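Local coordinates for SCARECROW-LIKE protein 7 (Oryza sativa Japonica Group, PDB 5HYZ) that probably acts as a plant transcription factor in development and abiotic stress resistance, binding DNA in vitro through its GRAS domain, at residues K346-F358 against L361-W374. Numbering follows the deposited sequence.
Sequences KYKYSLVELPPAF and LAWEKRPLLTVSAW
Trp363 turns its CG anti to the backbone N (chi1 178°), which swings the indole to the neighbouring strand, its face under Lys348 and its edge toward Tyr349. Tyr349, CG anti to its carbonyl carbon (chi1 -66°), offers a ring face to that edge in a T-shaped pair, planes at 78°, Trp363 CE3 lying 3.6 Å from Tyr349 CE1. Lys348 CB makes a CH-pi contact 3.7 Å from the centroid of the Trp363 six-membered ring. Such pairs secure an antiparallel hairpin alongside its backbone bonds. Ser350 and Ala362 form a hydrogen-bonded pair: Ala362 N donates to Ser350 O (2.8 Å) and Ser350 N to Ala362 O. A water links Lys348 O, Ser350 OG and Lys365 N at the type I' turn from Trp363 to Arg366. Farther on, Trp374 turns its edge to the face of Phe358 in an offset edge-to-face pair, its NE1 donating to Ser372 OG (2.8 Å). Leu368 and Leu369 both face Leu361 in a classic beta bulge, and the chain turns a corner at Leu369. Within the SAW region, Leu361 packs on helix 89-104, Trp363 NE1 is hydrogen-bonded to Glu267 OE1 of helix 251-272, and strand 366-374 pairs antiparallel with strand 236-242 of the Rossmann-like sheet.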
# COMPACT_ATOMS: atom_id res chain seq x y z
N LYS A 346 -6.41 -7.37 14.15
CA LYS A 346 -7.85 -7.55 13.94
C LYS A 346 -8.16 -8.07 12.53
O LYS A 346 -9.26 -8.60 12.29
CB LYS A 346 -8.62 -6.25 14.19
CG LYS A 346 -8.25 -5.08 13.31
CD LYS A 346 -8.87 -3.77 13.85
CE LYS A 346 -8.91 -2.64 12.82
NZ LYS A 346 -7.57 -2.01 12.63
N TYR A 347 -7.21 -7.95 11.61
CA TYR A 347 -7.41 -8.53 10.27
C TYR A 347 -7.12 -10.02 10.28
O TYR A 347 -6.32 -10.49 11.08
CB TYR A 347 -6.52 -7.83 9.25
CG TYR A 347 -6.93 -6.40 8.99
CD1 TYR A 347 -7.91 -6.11 8.06
CD2 TYR A 347 -6.33 -5.33 9.67
CE1 TYR A 347 -8.27 -4.78 7.80
CE2 TYR A 347 -6.70 -4.01 9.42
CZ TYR A 347 -7.66 -3.75 8.48
OH TYR A 347 -8.05 -2.47 8.18
N LYS A 348 -7.79 -10.78 9.43
CA LYS A 348 -7.70 -12.23 9.49
C LYS A 348 -7.22 -12.78 8.14
O LYS A 348 -7.63 -13.85 7.74
CB LYS A 348 -9.06 -12.86 9.82
CG LYS A 348 -9.73 -12.22 11.07
CD LYS A 348 -8.81 -12.32 12.24
CE LYS A 348 -9.43 -11.68 13.51
NZ LYS A 348 -8.42 -11.28 14.57
N TYR A 349 -6.34 -12.04 7.46
CA TYR A 349 -5.79 -12.54 6.19
C TYR A 349 -4.70 -13.55 6.37
O TYR A 349 -3.87 -13.43 7.30
CB TYR A 349 -5.26 -11.38 5.36
CG TYR A 349 -6.34 -10.44 4.90
CD1 TYR A 349 -7.35 -10.85 3.98
CD2 TYR A 349 -6.37 -9.14 5.36
CE1 TYR A 349 -8.32 -9.96 3.55
CE2 TYR A 349 -7.34 -8.26 4.94
CZ TYR A 349 -8.34 -8.69 4.05
OH TYR A 349 -9.30 -7.78 3.64
N SER A 350 -4.68 -14.56 5.52
CA SER A 350 -3.54 -15.49 5.47
C SER A 350 -3.43 -16.05 4.10
O SER A 350 -4.31 -15.81 3.28
CB SER A 350 -3.70 -16.67 6.48
OG SER A 350 -4.72 -17.56 6.07
N LEU A 351 -2.37 -16.80 3.84
CA LEU A 351 -2.21 -17.45 2.53
C LEU A 351 -2.45 -18.92 2.65
O LEU A 351 -1.99 -19.55 3.60
CB LEU A 351 -0.79 -17.22 1.97
CG LEU A 351 -0.33 -15.85 1.48
CD1 LEU A 351 -1.38 -15.17 0.58
CD2 LEU A 351 0.07 -14.90 2.58
N VAL A 352 -3.16 -19.48 1.70
CA VAL A 352 -3.48 -20.92 1.67
C VAL A 352 -3.10 -21.53 0.34
O VAL A 352 -3.44 -20.98 -0.72
CB VAL A 352 -4.99 -21.13 1.91
CG1 VAL A 352 -5.42 -22.55 1.57
CG2 VAL A 352 -5.31 -20.79 3.38
N GLU A 353 -2.39 -22.65 0.36
CA GLU A 353 -2.05 -23.32 -0.90
C GLU A 353 -3.19 -24.23 -1.30
O GLU A 353 -3.74 -24.95 -0.46
CB GLU A 353 -0.75 -24.11 -0.74
CG GLU A 353 0.31 -23.38 0.07
CD GLU A 353 1.28 -22.66 -0.80
OE1 GLU A 353 1.21 -22.91 -2.03
OE2 GLU A 353 2.08 -21.85 -0.28
N LEU A 354 -3.59 -24.23 -2.56
CA LEU A 354 -4.58 -25.20 -3.03
C LEU A 354 -3.93 -25.99 -4.16
O LEU A 354 -3.16 -25.44 -4.95
CB LEU A 354 -5.88 -24.53 -3.52
CG LEU A 354 -6.55 -23.59 -2.53
CD1 LEU A 354 -7.64 -22.78 -3.20
CD2 LEU A 354 -7.13 -24.39 -1.39
N PRO A 355 -4.23 -27.30 -4.26
CA PRO A 355 -3.49 -28.11 -5.24
C PRO A 355 -3.97 -27.95 -6.66
O PRO A 355 -5.13 -27.74 -6.90
CB PRO A 355 -3.76 -29.56 -4.74
CG PRO A 355 -5.08 -29.46 -4.09
CD PRO A 355 -5.08 -28.12 -3.37
N PRO A 356 -3.07 -28.15 -7.63
CA PRO A 356 -1.64 -28.47 -7.47
C PRO A 356 -0.72 -27.26 -7.25
O PRO A 356 0.33 -27.34 -6.60
CB PRO A 356 -1.28 -29.13 -8.79
CG PRO A 356 -2.27 -28.57 -9.78
CD PRO A 356 -3.55 -28.35 -9.01
N ALA A 357 -1.10 -26.10 -7.79
CA ALA A 357 -0.14 -25.01 -7.70
C ALA A 357 -0.79 -23.67 -7.53
O ALA A 357 -0.20 -22.65 -7.94
CB ALA A 357 0.79 -25.01 -8.94
N PHE A 358 -1.97 -23.66 -6.90
CA PHE A 358 -2.68 -22.39 -6.63
C PHE A 358 -2.20 -21.72 -5.35
O PHE A 358 -1.93 -22.42 -4.38
CB PHE A 358 -4.18 -22.62 -6.44
CG PHE A 358 -4.86 -23.16 -7.66
CD1 PHE A 358 -5.34 -22.29 -8.64
CD2 PHE A 358 -5.07 -24.56 -7.82
CE1 PHE A 358 -6.03 -22.81 -9.77
CE2 PHE A 358 -5.75 -25.08 -8.96
CZ PHE A 358 -6.21 -24.23 -9.93
N LEU A 361 -5.46 -16.06 -1.28
CA LEU A 361 -5.57 -15.15 -0.16
C LEU A 361 -6.87 -15.51 0.52
O LEU A 361 -7.92 -15.60 -0.12
CB LEU A 361 -5.56 -13.71 -0.62
CG LEU A 361 -5.91 -12.62 0.37
CD1 LEU A 361 -4.81 -12.66 1.46
CD2 LEU A 361 -5.97 -11.24 -0.30
N ALA A 362 -6.75 -15.81 1.82
CA ALA A 362 -7.86 -16.27 2.64
C ALA A 362 -8.25 -15.32 3.76
O ALA A 362 -7.43 -14.53 4.23
CB ALA A 362 -7.47 -17.65 3.24
N TRP A 363 -9.52 -15.40 4.17
CA TRP A 363 -10.01 -14.68 5.35
C TRP A 363 -10.46 -15.72 6.38
O TRP A 363 -11.28 -16.57 6.03
CB TRP A 363 -11.18 -13.74 4.99
CG TRP A 363 -11.71 -13.04 6.21
CD1 TRP A 363 -12.77 -13.46 6.99
CD2 TRP A 363 -11.23 -11.81 6.81
NE1 TRP A 363 -12.97 -12.57 8.02
CE2 TRP A 363 -12.05 -11.54 7.93
CE3 TRP A 363 -10.21 -10.89 6.49
CZ2 TRP A 363 -11.87 -10.43 8.74
CZ3 TRP A 363 -10.03 -9.80 7.28
CH2 TRP A 363 -10.86 -9.57 8.41
N GLU A 364 -9.89 -15.67 7.59
CA GLU A 364 -10.20 -16.71 8.61
C GLU A 364 -10.07 -18.12 8.02
O GLU A 364 -10.95 -18.96 8.18
CB GLU A 364 -11.61 -16.48 9.19
CG GLU A 364 -11.69 -16.80 10.68
CD GLU A 364 -12.79 -15.99 11.34
OE1 GLU A 364 -12.47 -15.07 12.13
OE2 GLU A 364 -13.98 -16.25 11.04
N LYS A 365 -8.98 -18.32 7.30
CA LYS A 365 -8.59 -19.57 6.66
C LYS A 365 -9.48 -20.06 5.52
O LYS A 365 -9.24 -21.14 5.00
CB LYS A 365 -8.45 -20.65 7.73
CG LYS A 365 -7.45 -20.17 8.80
CD LYS A 365 -6.72 -21.34 9.49
CE LYS A 365 -5.91 -20.81 10.71
NZ LYS A 365 -5.02 -19.65 10.33
N ARG A 366 -10.40 -19.23 5.07
CA ARG A 366 -11.25 -19.53 3.93
C ARG A 366 -10.69 -18.81 2.69
O ARG A 366 -10.69 -17.60 2.66
CB ARG A 366 -12.69 -19.09 4.24
CG ARG A 366 -13.69 -18.64 3.11
CD ARG A 366 -13.66 -19.49 1.88
NE ARG A 366 -14.86 -19.44 1.02
CZ ARG A 366 -14.82 -19.93 -0.22
NH1 ARG A 366 -13.65 -20.42 -0.67
NH2 ARG A 366 -15.89 -19.95 -1.00
N PRO A 367 -10.24 -19.57 1.70
CA PRO A 367 -9.65 -19.01 0.47
C PRO A 367 -10.66 -18.11 -0.22
O PRO A 367 -11.80 -18.55 -0.37
CB PRO A 367 -9.35 -20.26 -0.38
CG PRO A 367 -9.32 -21.39 0.57
CD PRO A 367 -10.16 -21.04 1.74
N LEU A 368 -10.27 -16.90 -0.65
CA LEU A 368 -11.20 -16.01 -1.31
C LEU A 368 -10.77 -15.65 -2.71
O LEU A 368 -11.63 -15.52 -3.61
CB LEU A 368 -11.37 -14.71 -0.54
CG LEU A 368 -12.03 -14.83 0.83
CD1 LEU A 368 -12.19 -13.45 1.43
CD2 LEU A 368 -13.40 -15.58 0.75
N LEU A 369 -9.47 -15.46 -2.89
CA LEU A 369 -8.96 -14.97 -4.25
C LEU A 369 -7.75 -15.81 -4.57
O LEU A 369 -6.78 -15.82 -3.81
CB LEU A 369 -8.58 -13.49 -4.21
CG LEU A 369 -8.57 -12.81 -5.59
CD1 LEU A 369 -8.37 -11.33 -5.38
CD2 LEU A 369 -7.48 -13.31 -6.46
N THR A 370 -7.79 -16.55 -5.67
CA THR A 370 -6.76 -17.53 -5.98
C THR A 370 -5.98 -17.16 -7.23
O THR A 370 -6.58 -16.78 -8.25
CB THR A 370 -7.44 -18.88 -6.14
OG1 THR A 370 -8.19 -19.09 -4.92
CG2 THR A 370 -6.49 -20.00 -6.35
N VAL A 371 -4.66 -17.33 -7.20
CA VAL A 371 -3.83 -16.99 -8.34
C VAL A 371 -3.07 -18.24 -8.75
O VAL A 371 -2.66 -19.04 -7.89
CB VAL A 371 -2.83 -15.86 -7.99
CG1 VAL A 371 -1.83 -15.62 -9.17
CG2 VAL A 371 -3.64 -14.53 -7.82
N SER A 372 -2.89 -18.44 -10.05
CA SER A 372 -2.13 -19.59 -10.56
C SER A 372 -1.48 -19.22 -11.89
O SER A 372 -1.88 -18.24 -12.54
CB SER A 372 -3.03 -20.83 -10.75
OG SER A 372 -4.19 -20.47 -11.48
N ALA A 373 -0.48 -19.98 -12.26
CA ALA A 373 0.24 -19.77 -13.53
C ALA A 373 0.19 -21.07 -14.36
O ALA A 373 0.19 -22.16 -13.77
CB ALA A 373 1.71 -19.38 -13.25
N TRP A 374 0.18 -20.94 -15.69
CA TRP A 374 -0.07 -22.07 -16.62
C TRP A 374 0.80 -21.89 -17.83
O TRP A 374 1.14 -20.76 -18.16
CB TRP A 374 -1.56 -22.09 -17.06
CG TRP A 374 -2.45 -22.14 -15.86
CD1 TRP A 374 -2.91 -21.07 -15.11
CD2 TRP A 374 -2.95 -23.32 -15.25
NE1 TRP A 374 -3.67 -21.54 -14.06
CE2 TRP A 374 -3.70 -22.92 -14.11
CE3 TRP A 374 -2.81 -24.70 -15.53
CZ2 TRP A 374 -4.34 -23.83 -13.26
CZ3 TRP A 374 -3.47 -25.64 -14.62
CH2 TRP A 374 -4.21 -25.18 -13.52
O HOH W 1 -6.81 -16.53 7.27
O HOH W 2 0.50 -22.02 -10.49